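Local coordinates for alpha,alpha-trehalose-phosphate synthase (UDP-forming) (Burkholderia multivorans, PDB 5UOF), which belongs to glycosyltransferase family 20, whose members have the two-domain GT-B fold, at residues A[157-170]-A[189-203]. Numbering follows the deposited sequence.
Sequences NPIGFFLHIPFPSP and YDVTGFQTDADRQAF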
ATOM      1  N   ASN A 157       5.069 -26.558  23.261  1.00 25.49           N
ATOM      2  CA  ASN A 157       3.619 -26.544  23.355  1.00 25.97           C
ATOM      3  C   ASN A 157       2.979 -26.127  22.031  1.00 21.85           C
ATOM      4  O   ASN A 157       3.596 -25.421  21.229  1.00 20.99           O
ATOM      5  CB  ASN A 157       3.173 -25.568  24.440  1.00 23.69           C
ATOM      6  CG  ASN A 157       3.676 -25.949  25.807  1.00 24.10           C
ATOM      7  OD1 ASN A 157       4.886 -25.997  26.052  1.00 24.58           O
ATOM      8  ND2 ASN A 157       2.748 -26.213  26.714  1.00 24.79           N
ATOM      9  N   PRO A 158       1.728 -26.521  21.792  1.00 21.86           N
ATOM     10  CA  PRO A 158       0.960 -25.873  20.722  1.00 20.72           C
ATOM     11  C   PRO A 158       0.842 -24.388  21.017  1.00 21.51           C
ATOM     12  O   PRO A 158       0.460 -23.991  22.119  1.00 19.95           O
ATOM     13  CB  PRO A 158      -0.405 -26.572  20.786  1.00 21.22           C
ATOM     14  CG  PRO A 158      -0.145 -27.863  21.536  1.00 23.71           C
ATOM     15  CD  PRO A 158       0.920 -27.515  22.520  1.00 23.00           C
ATOM     16  N   ILE A 159       1.188 -23.556  20.032  1.00 18.63           N
ATOM     17  CA  ILE A 159       1.068 -22.113  20.179  1.00 17.69           C
ATOM     18  C   ILE A 159       0.318 -21.580  18.975  1.00 21.24           C
ATOM     19  O   ILE A 159       0.669 -21.897  17.838  1.00 16.97           O
ATOM     20  CB  ILE A 159       2.432 -21.406  20.288  1.00 17.62           C
ATOM     21  CG1 ILE A 159       3.358 -22.138  21.266  1.00 19.94           C
ATOM     22  CG2 ILE A 159       2.228 -19.969  20.746  1.00 17.73           C
ATOM     23  CD1 ILE A 159       4.762 -21.523  21.339  1.00 21.49           C
ATOM     24  N   GLY A 160      -0.697 -20.765  19.225  1.00 16.33           N
ATOM     25  CA  GLY A 160      -1.442 -20.120  18.161  1.00 15.50           C
ATOM     26  C   GLY A 160      -1.313 -18.612  18.242  1.00 14.74           C
ATOM     27  O   GLY A 160      -1.129 -18.043  19.318  1.00 18.22           O
ATOM     28  N   PHE A 161      -1.427 -17.966  17.083  1.00 13.97           N
ATOM     29  CA  PHE A 161      -1.393 -16.515  16.981  1.00 13.29           C
ATOM     30  C   PHE A 161      -2.676 -16.072  16.308  1.00 16.32           C
ATOM     31  O   PHE A 161      -3.132 -16.718  15.362  1.00 16.62           O
ATOM     32  CB  PHE A 161      -0.175 -16.041  16.145  1.00 14.27           C
ATOM     33  CG  PHE A 161      -0.037 -14.537  16.044  1.00 17.28           C
ATOM     34  CD1 PHE A 161       0.298 -13.775  17.161  1.00 15.72           C
ATOM     35  CD2 PHE A 161      -0.199 -13.889  14.820  1.00 14.37           C
ATOM     36  CE1 PHE A 161       0.438 -12.394  17.066  1.00 12.67           C
ATOM     37  CE2 PHE A 161      -0.057 -12.504  14.722  1.00 12.61           C
ATOM     38  CZ  PHE A 161       0.258 -11.759  15.840  1.00 14.42           C
ATOM     39  N   PHE A 162      -3.273 -14.988  16.800  1.00 12.78           N
ATOM     40  CA  PHE A 162      -4.364 -14.344  16.074  1.00 12.44           C
ATOM     41  C   PHE A 162      -4.034 -12.875  15.874  1.00 12.56           C
ATOM     42  O   PHE A 162      -3.806 -12.143  16.843  1.00 14.00           O
ATOM     43  CB  PHE A 162      -5.719 -14.488  16.774  1.00 13.00           C
ATOM     44  CG  PHE A 162      -6.851 -13.964  15.928  1.00 13.56           C
ATOM     45  CD1 PHE A 162      -7.339 -14.731  14.887  1.00 14.46           C
ATOM     46  CD2 PHE A 162      -7.356 -12.676  16.107  1.00 12.68           C
ATOM     47  CE1 PHE A 162      -8.339 -14.243  14.055  1.00 13.41           C
ATOM     48  CE2 PHE A 162      -8.373 -12.195  15.293  1.00 14.23           C
ATOM     49  CZ  PHE A 162      -8.862 -12.978  14.263  1.00 14.93           C
ATOM     50  N   LEU A 163      -4.013 -12.450  14.613  1.00 11.40           N
ATOM     51  CA  LEU A 163      -3.781 -11.059  14.251  1.00 11.10           C
ATOM     52  C   LEU A 163      -5.121 -10.337  14.153  1.00 11.99           C
ATOM     53  O   LEU A 163      -5.972 -10.707  13.338  1.00 12.93           O
ATOM     54  CB  LEU A 163      -3.038 -10.982  12.919  1.00 10.49           C
ATOM     55  CG  LEU A 163      -2.561  -9.583  12.530  1.00 10.53           C
ATOM     56  CD1 LEU A 163      -1.433  -9.130  13.493  1.00 12.35           C
ATOM     57  CD2 LEU A 163      -2.078  -9.607  11.076  1.00 12.68           C
ATOM     58  N   HIS A 164      -5.312  -9.309  14.981  1.00 13.50           N
ATOM     59  CA  HIS A 164      -6.578  -8.586  14.981  1.00 12.76           C
ATOM     60  C   HIS A 164      -6.645  -7.491  13.921  1.00 14.06           C
ATOM     61  O   HIS A 164      -7.746  -7.061  13.560  1.00 13.52           O
ATOM     62  CB  HIS A 164      -6.837  -7.975  16.356  1.00 12.22           C
ATOM     63  CG  HIS A 164      -7.037  -8.991  17.434  1.00 13.92           C
ATOM     64  ND1 HIS A 164      -8.239  -9.139  18.096  1.00 16.47           N
ATOM     65  CD2 HIS A 164      -6.202  -9.919  17.954  1.00 14.29           C
ATOM     66  CE1 HIS A 164      -8.129 -10.115  18.981  1.00 15.18           C
ATOM     67  NE2 HIS A 164      -6.900 -10.597  18.925  1.00 14.79           N
ATOM     68  N   ILE A 165      -5.502  -7.046  13.409  1.00 13.96           N
ATOM     69  CA  ILE A 165      -5.433  -5.990  12.399  1.00 11.59           C
ATOM     70  C   ILE A 165      -5.231  -6.650  11.036  1.00 11.44           C
ATOM     71  O   ILE A 165      -5.048  -7.875  10.972  1.00 10.36           O
ATOM     72  CB  ILE A 165      -4.312  -4.992  12.744  1.00 10.71           C
ATOM     73  CG1 ILE A 165      -2.945  -5.676  12.713  1.00 13.16           C
ATOM     74  CG2 ILE A 165      -4.563  -4.382  14.122  1.00 12.49           C
ATOM     75  CD1 ILE A 165      -1.803  -4.685  12.767  1.00 17.88           C
ATOM     76  N   PRO A 166      -5.297  -5.911   9.926  1.00 11.44           N
ATOM     77  CA  PRO A 166      -5.077  -6.534   8.612  1.00  9.67           C
ATOM     78  C   PRO A 166      -3.672  -7.098   8.484  1.00 11.77           C
ATOM     79  O   PRO A 166      -2.753  -6.709   9.201  1.00 12.62           O
ATOM     80  CB  PRO A 166      -5.284  -5.371   7.627  1.00  9.66           C
ATOM     81  CG  PRO A 166      -6.113  -4.347   8.404  1.00 10.36           C
ATOM     82  CD  PRO A 166      -5.547  -4.466   9.806  1.00 10.46           C
ATOM     83  N   PHE A 167      -3.515  -8.053   7.566  1.00 11.69           N
ATOM     84  CA  PHE A 167      -2.169  -8.443   7.154  1.00 14.06           C
ATOM     85  C   PHE A 167      -1.969  -7.999   5.717  1.00 10.91           C
ATOM     86  O   PHE A 167      -2.710  -8.445   4.826  1.00 12.14           O
ATOM     87  CB  PHE A 167      -1.920  -9.945   7.292  1.00  9.53           C
ATOM     88  CG  PHE A 167      -0.470 -10.301   7.203  1.00 13.34           C
ATOM     89  CD1 PHE A 167       0.346 -10.148   8.307  1.00 11.01           C
ATOM     90  CD2 PHE A 167       0.089 -10.743   6.008  1.00 13.90           C
ATOM     91  CE1 PHE A 167       1.710 -10.445   8.229  1.00 13.02           C
ATOM     92  CE2 PHE A 167       1.447 -11.051   5.932  1.00 11.82           C
ATOM     93  CZ  PHE A 167       2.250 -10.910   7.047  1.00 14.48           C
ATOM     94  N   PRO A 168      -1.011  -7.111   5.456  1.00 10.13           N
ATOM     95  CA  PRO A 168      -0.880  -6.534   4.119  1.00 11.64           C
ATOM     96  C   PRO A 168      -0.297  -7.512   3.110  1.00 13.14           C
ATOM     97  O   PRO A 168       0.438  -8.441   3.450  1.00 13.02           O
ATOM     98  CB  PRO A 168       0.059  -5.346   4.344  1.00 10.99           C
ATOM     99  CG  PRO A 168       0.945  -5.801   5.481  1.00 10.81           C
ATOM    100  CD  PRO A 168       0.062  -6.664   6.367  1.00 13.12           C
ATOM    101  N   SER A 169      -0.646  -7.278   1.839  1.00 12.37           N
ATOM    102  CA  SER A 169      -0.076  -8.048   0.741  1.00 13.57           C
ATOM    103  C   SER A 169       1.447  -7.855   0.685  1.00 12.21           C
ATOM    104  O   SER A 169       1.980  -6.887   1.231  1.00 11.99           O
ATOM    105  CB  SER A 169      -0.724  -7.625  -0.574  1.00 13.94           C
ATOM    106  OG  SER A 169      -0.542  -6.240  -0.781  1.00 15.89           O
ATOM    107  N   PRO A 170       2.172  -8.786   0.048  1.00 10.72           N
ATOM    108  CA  PRO A 170       3.649  -8.756   0.163  1.00 12.64           C
ATOM    109  C   PRO A 170       4.278  -7.454  -0.303  1.00 16.18           C
ATOM    110  O   PRO A 170       5.229  -6.975   0.326  1.00 14.18           O
ATOM    111  CB  PRO A 170       4.090  -9.945  -0.704  1.00 15.41           C
ATOM    112  CG  PRO A 170       2.916 -10.874  -0.706  1.00 16.15           C
ATOM    113  CD  PRO A 170       1.696 -10.004  -0.636  1.00 12.94           C
ATOM    114  N   TYR A 189       4.544 -20.233  15.152  1.00 16.75           N
ATOM    115  CA  TYR A 189       3.245 -20.688  15.632  1.00 22.47           C
ATOM    116  C   TYR A 189       2.804 -21.957  14.912  1.00 25.27           C
ATOM    117  O   TYR A 189       3.072 -22.145  13.723  1.00 20.56           O
ATOM    118  CB  TYR A 189       2.186 -19.593  15.428  1.00 14.50           C
ATOM    119  CG  TYR A 189       2.472 -18.351  16.237  1.00 14.35           C
ATOM    120  CD1 TYR A 189       2.090 -18.277  17.573  1.00 17.81           C
ATOM    121  CD2 TYR A 189       3.143 -17.255  15.673  1.00 16.73           C
ATOM    122  CE1 TYR A 189       2.357 -17.154  18.339  1.00 16.67           C
ATOM    123  CE2 TYR A 189       3.428 -16.127  16.436  1.00 18.61           C
ATOM    124  CZ  TYR A 189       3.040 -16.089  17.773  1.00 19.73           C
ATOM    125  OH  TYR A 189       3.317 -14.987  18.554  1.00 16.99           O
ATOM    126  N   ASP A 190       2.113 -22.838  15.648  1.00 17.50           N
ATOM    127  CA  ASP A 190       1.459 -23.971  15.002  1.00 17.35           C
ATOM    128  C   ASP A 190       0.194 -23.550  14.276  1.00 19.20           C
ATOM    129  O   ASP A 190      -0.194 -24.190  13.293  1.00 21.73           O
ATOM    130  CB  ASP A 190       1.125 -25.049  16.027  1.00 18.42           C
ATOM    131  CG  ASP A 190       2.338 -25.499  16.774  1.00 21.84           C
ATOM    132  OD1 ASP A 190       3.200 -26.149  16.148  1.00 24.47           O
ATOM    133  OD2 ASP A 190       2.450 -25.150  17.965  1.00 25.60           O
ATOM    134  N   VAL A 191      -0.459 -22.492  14.753  1.00 19.24           N
ATOM    135  CA  VAL A 191      -1.645 -21.932  14.120  1.00 19.55           C
ATOM    136  C   VAL A 191      -1.459 -20.425  14.014  1.00 19.73           C
ATOM    137  O   VAL A 191      -1.160 -19.758  15.013  1.00 16.71           O
ATOM    138  CB  VAL A 191      -2.931 -22.255  14.909  1.00 16.22           C
ATOM    139  CG1 VAL A 191      -4.160 -21.694  14.177  1.00 17.08           C
ATOM    140  CG2 VAL A 191      -3.076 -23.770  15.155  1.00 21.60           C
ATOM    141  N   THR A 192      -1.614 -19.893  12.806  1.00 17.38           N
ATOM    142  CA  THR A 192      -1.554 -18.456  12.558  0.57 16.90           C
ATOM    143  C   THR A 192      -2.902 -18.033  11.989  1.00 18.71           C
ATOM    144  O   THR A 192      -3.234 -18.383  10.851  1.00 17.86           O
ATOM    145  CB  THR A 192      -0.402 -18.121  11.612  0.57 17.59           C
ATOM    146  OG1 THR A 192       0.822 -18.604  12.182  0.57 19.47           O
ATOM    147  CG2 THR A 192      -0.291 -16.633  11.418  0.57 14.66           C
ATOM    148  N   GLY A 193      -3.675 -17.298  12.781  1.00 18.50           N
ATOM    149  CA  GLY A 193      -5.033 -16.934  12.423  1.00 13.06           C
ATOM    150  C   GLY A 193      -5.146 -15.468  12.065  1.00 17.02           C
ATOM    151  O   GLY A 193      -4.448 -14.620  12.631  1.00 14.40           O
ATOM    152  N   PHE A 194      -6.040 -15.186  11.120  1.00 11.80           N
ATOM    153  CA  PHE A 194      -6.269 -13.857  10.583  1.00 11.86           C
ATOM    154  C   PHE A 194      -7.756 -13.527  10.614  1.00 11.57           C
ATOM    155  O   PHE A 194      -8.609 -14.405  10.759  1.00 14.00           O
ATOM    156  CB  PHE A 194      -5.753 -13.750   9.142  1.00 13.05           C
ATOM    157  CG  PHE A 194      -4.280 -14.015   9.015  1.00 12.55           C
ATOM    158  CD1 PHE A 194      -3.375 -12.986   9.166  1.00 13.90           C
ATOM    159  CD2 PHE A 194      -3.815 -15.297   8.768  1.00 17.18           C
ATOM    160  CE1 PHE A 194      -2.012 -13.225   9.069  1.00 12.72           C
ATOM    161  CE2 PHE A 194      -2.461 -15.546   8.666  1.00 15.90           C
ATOM    162  CZ  PHE A 194      -1.560 -14.501   8.809  1.00 14.32           C
ATOM    163  N   GLN A 195      -8.064 -12.243  10.430  1.00 13.05           N
ATOM    164  CA  GLN A 195      -9.465 -11.830  10.423  1.00 12.43           C
ATOM    165  C   GLN A 195     -10.196 -12.341   9.183  1.00 14.83           C
ATOM    166  O   GLN A 195     -11.321 -12.847   9.285  1.00 14.97           O
ATOM    167  CB  GLN A 195      -9.576 -10.304  10.527  1.00 11.44           C
ATOM    168  CG  GLN A 195      -9.152  -9.744  11.912  1.00 13.47           C
ATOM    169  CD  GLN A 195     -10.274  -9.768  12.960  1.00 14.05           C
ATOM    170  OE1 GLN A 195     -11.232 -10.547  12.865  1.00 12.63           O
ATOM    171  NE2 GLN A 195     -10.162  -8.892  13.954  1.00 14.87           N
ATOM    172  N   THR A 196      -9.598 -12.187   7.993  1.00 12.10           N
ATOM    173  CA  THR A 196     -10.328 -12.453   6.755  1.00 15.25           C
ATOM    174  C   THR A 196      -9.520 -13.356   5.834  1.00 16.43           C
ATOM    175  O   THR A 196      -8.313 -13.521   6.001  1.00 14.20           O
ATOM    176  CB  THR A 196     -10.664 -11.160   5.994  1.00 15.74           C
ATOM    177  OG1 THR A 196      -9.459 -10.553   5.506  1.00 15.37           O
ATOM    178  CG2 THR A 196     -11.414 -10.169   6.890  1.00 19.14           C
ATOM    179  N   ASP A 197     -10.215 -13.932   4.841  1.00 13.33           N
ATOM    180  CA  ASP A 197      -9.523 -14.738   3.840  0.52 16.09           C
ATOM    181  C   ASP A 197      -8.451 -13.929   3.124  1.00 13.45           C
ATOM    182  O   ASP A 197      -7.397 -14.470   2.777  1.00 15.13           O
ATOM    183  CB  ASP A 197     -10.519 -15.299   2.824  0.52 17.49           C
ATOM    184  CG  ASP A 197      -9.902 -16.367   1.939  0.52 23.34           C
ATOM    185  OD1 ASP A 197      -9.505 -17.426   2.472  0.52 28.87           O
ATOM    186  OD2 ASP A 197      -9.812 -16.150   0.713  0.52 28.81           O
ATOM    187  N   ALA A 198      -8.697 -12.638   2.903  1.00 12.52           N
ATOM    188  CA  ALA A 198      -7.717 -11.801   2.223  1.00 14.73           C
ATOM    189  C   ALA A 198      -6.435 -11.686   3.033  1.00 12.96           C
ATOM    190  O   ALA A 198      -5.338 -11.725   2.468  1.00 13.77           O
ATOM    191  CB  ALA A 198      -8.308 -10.418   1.950  1.00 15.53           C
ATOM    192  N   ASP A 199      -6.555 -11.529   4.360  1.00 11.09           N
ATOM    193  CA  ASP A 199      -5.374 -11.499   5.220  1.00 14.03           C
ATOM    194  C   ASP A 199      -4.628 -12.826   5.149  1.00 13.18           C
ATOM    195  O   ASP A 199      -3.399 -12.861   5.023  1.00 12.98           O
ATOM    196  CB  ASP A 199      -5.782 -11.205   6.671  1.00 12.77           C
ATOM    197  CG  ASP A 199      -6.497  -9.880   6.824  1.00 17.56           C
ATOM    198  OD1 ASP A 199      -6.016  -8.876   6.256  1.00 14.41           O
ATOM    199  OD2 ASP A 199      -7.540  -9.850   7.514  1.00 21.77           O
ATOM    200  N   ARG A 200      -5.365 -13.931   5.253  1.00 12.69           N
ATOM    201  CA  ARG A 200      -4.765 -15.256   5.136  1.00 11.53           C
ATOM    202  C   ARG A 200      -4.039 -15.418   3.807  1.00 13.95           C
ATOM    203  O   ARG A 200      -2.921 -15.952   3.759  1.00 18.01           O
ATOM    204  CB  ARG A 200      -5.855 -16.322   5.291  1.00 12.45           C
ATOM    205  CG  ARG A 200      -5.370 -17.751   5.123  1.00 16.91           C
ATOM    206  CD  ARG A 200      -6.493 -18.693   4.692  1.00 21.70           C
ATOM    207  NE  ARG A 200      -7.056 -18.293   3.404  1.00 28.70           N
ATOM    208  CZ  ARG A 200      -6.456 -18.497   2.233  1.00 33.69           C
ATOM    209  NH1 ARG A 200      -5.273 -19.099   2.183  1.00 36.35           N
ATOM    210  NH2 ARG A 200      -7.036 -18.094   1.110  1.00 30.30           N
ATOM    211  N   GLN A 201      -4.658 -14.955   2.715  1.00 13.54           N
ATOM    212  CA  GLN A 201      -4.039 -15.100   1.401  1.00 13.06           C
ATOM    213  C   GLN A 201      -2.809 -14.216   1.256  1.00 13.34           C
ATOM    214  O   GLN A 201      -1.853 -14.611   0.583  1.00 12.19           O
ATOM    215  CB  GLN A 201      -5.043 -14.774   0.295  1.00 15.40           C
ATOM    216  CG  GLN A 201      -4.522 -15.116  -1.097  1.00 15.78           C
ATOM    217  CD  GLN A 201      -4.318 -16.613  -1.296  1.00 22.67           C
ATOM    218  OE1 GLN A 201      -5.247 -17.403  -1.114  1.00 26.78           O
ATOM    219  NE2 GLN A 201      -3.109 -17.008  -1.683  1.00 20.83           N
ATOM    220  N   ALA A 202      -2.818 -13.020   1.860  1.00 13.84           N
ATOM    221  CA  ALA A 202      -1.638 -12.156   1.805  1.00 11.57           C
ATOM    222  C   ALA A 202      -0.433 -12.838   2.436  1.00 12.15           C
ATOM    223  O   ALA A 202       0.682 -12.786   1.896  1.00 13.35           O
ATOM    224  CB  ALA A 202      -1.923 -10.827   2.509  1.00 10.68           C
ATOM    225  N   PHE A 203      -0.636 -13.475   3.591  1.00 11.65           N
ATOM    226  CA  PHE A 203       0.446 -14.201   4.247  1.00 14.30           C
ATOM    227  C   PHE A 203       0.898 -15.379   3.392  1.00 14.65           C
ATOM    228  O   PHE A 203       2.099 -15.589   3.186  1.00 16.75           O
ATOM    229  CB  PHE A 203      -0.028 -14.658   5.627  1.00 12.81           C
ATOM    230  CG  PHE A 203       0.999 -15.421   6.412  1.00 16.87           C
ATOM    231  CD1 PHE A 203       2.070 -14.764   7.002  1.00 14.34           C
ATOM    232  CD2 PHE A 203       0.881 -16.795   6.589  1.00 16.79           C
ATOM    233  CE1 PHE A 203       3.021 -15.467   7.737  1.00 17.66           C
ATOM    234  CE2 PHE A 203       1.828 -17.504   7.327  1.00 18.87           C
ATOM    235  CZ  PHE A 203       2.899 -16.837   7.900  1.00 18.82           C
TER
HETATM  236  O   HOH W   1      -5.847 -10.489  10.493  1.00 11.88           O
HETATM  237  O   HOH W   2       2.275 -10.498   2.648  1.00 13.52           O
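Phe-161 N donates to Val-191 O, Gly-193 N to Phe-161 O (2.7 Å) and Leu-163 N to Gly-193 O, the ladder of two adjacent parallel strands. At its start Asp-190 N donates to Ile-159 O, and the Asp-190 carboxylate adds a side-chain acceptor: OD2 accepts the N-H of Ile-159 at 2.9 Å through its anti lone pair, while Arg-151 forms a salt bridge with the same oxygen. Past the strands, Gln-195 NE2 donates to His-164 O (3.1 Å), and its OE1 lies at the edge of the Phe-162 ring, 3.7 Å from CZ, with ring and amide planes 76° apart. Gly-193, without a side chain, suits its place because the Phe-162 ring lies against its backbone.

Beside the ladder, Phe-161 CB sits over the centre of the Tyr-189 ring, 3.3 Å from its centroid, a CH-pi contact. Farther on, Phe-167 carries an aromatic cluster. With CG anti to the backbone N (chi1 -166°), its ring meets Phe-203 edge-to-face (planes at 79°) and Phe-194 offset edge-to-face, its face taking both edges; Met-186 packs on all three. Small Ala-202 lets the helix come close, its CB 3.4 Å from Phe-167 O.

Asp-199 serves both segments: OD1 accepts Phe-167 N (2.9 Å) from above the carboxylate plane, while OD2 accepts Thr-196 N and Thr-196 OG1 accepts Asp-199 N, a capping box. Adjacent parallel strands with helices between them make a beta-alpha-beta crossover, characteristic of the Rossmann-like N-terminal domain of GT-B glycosyltransferases.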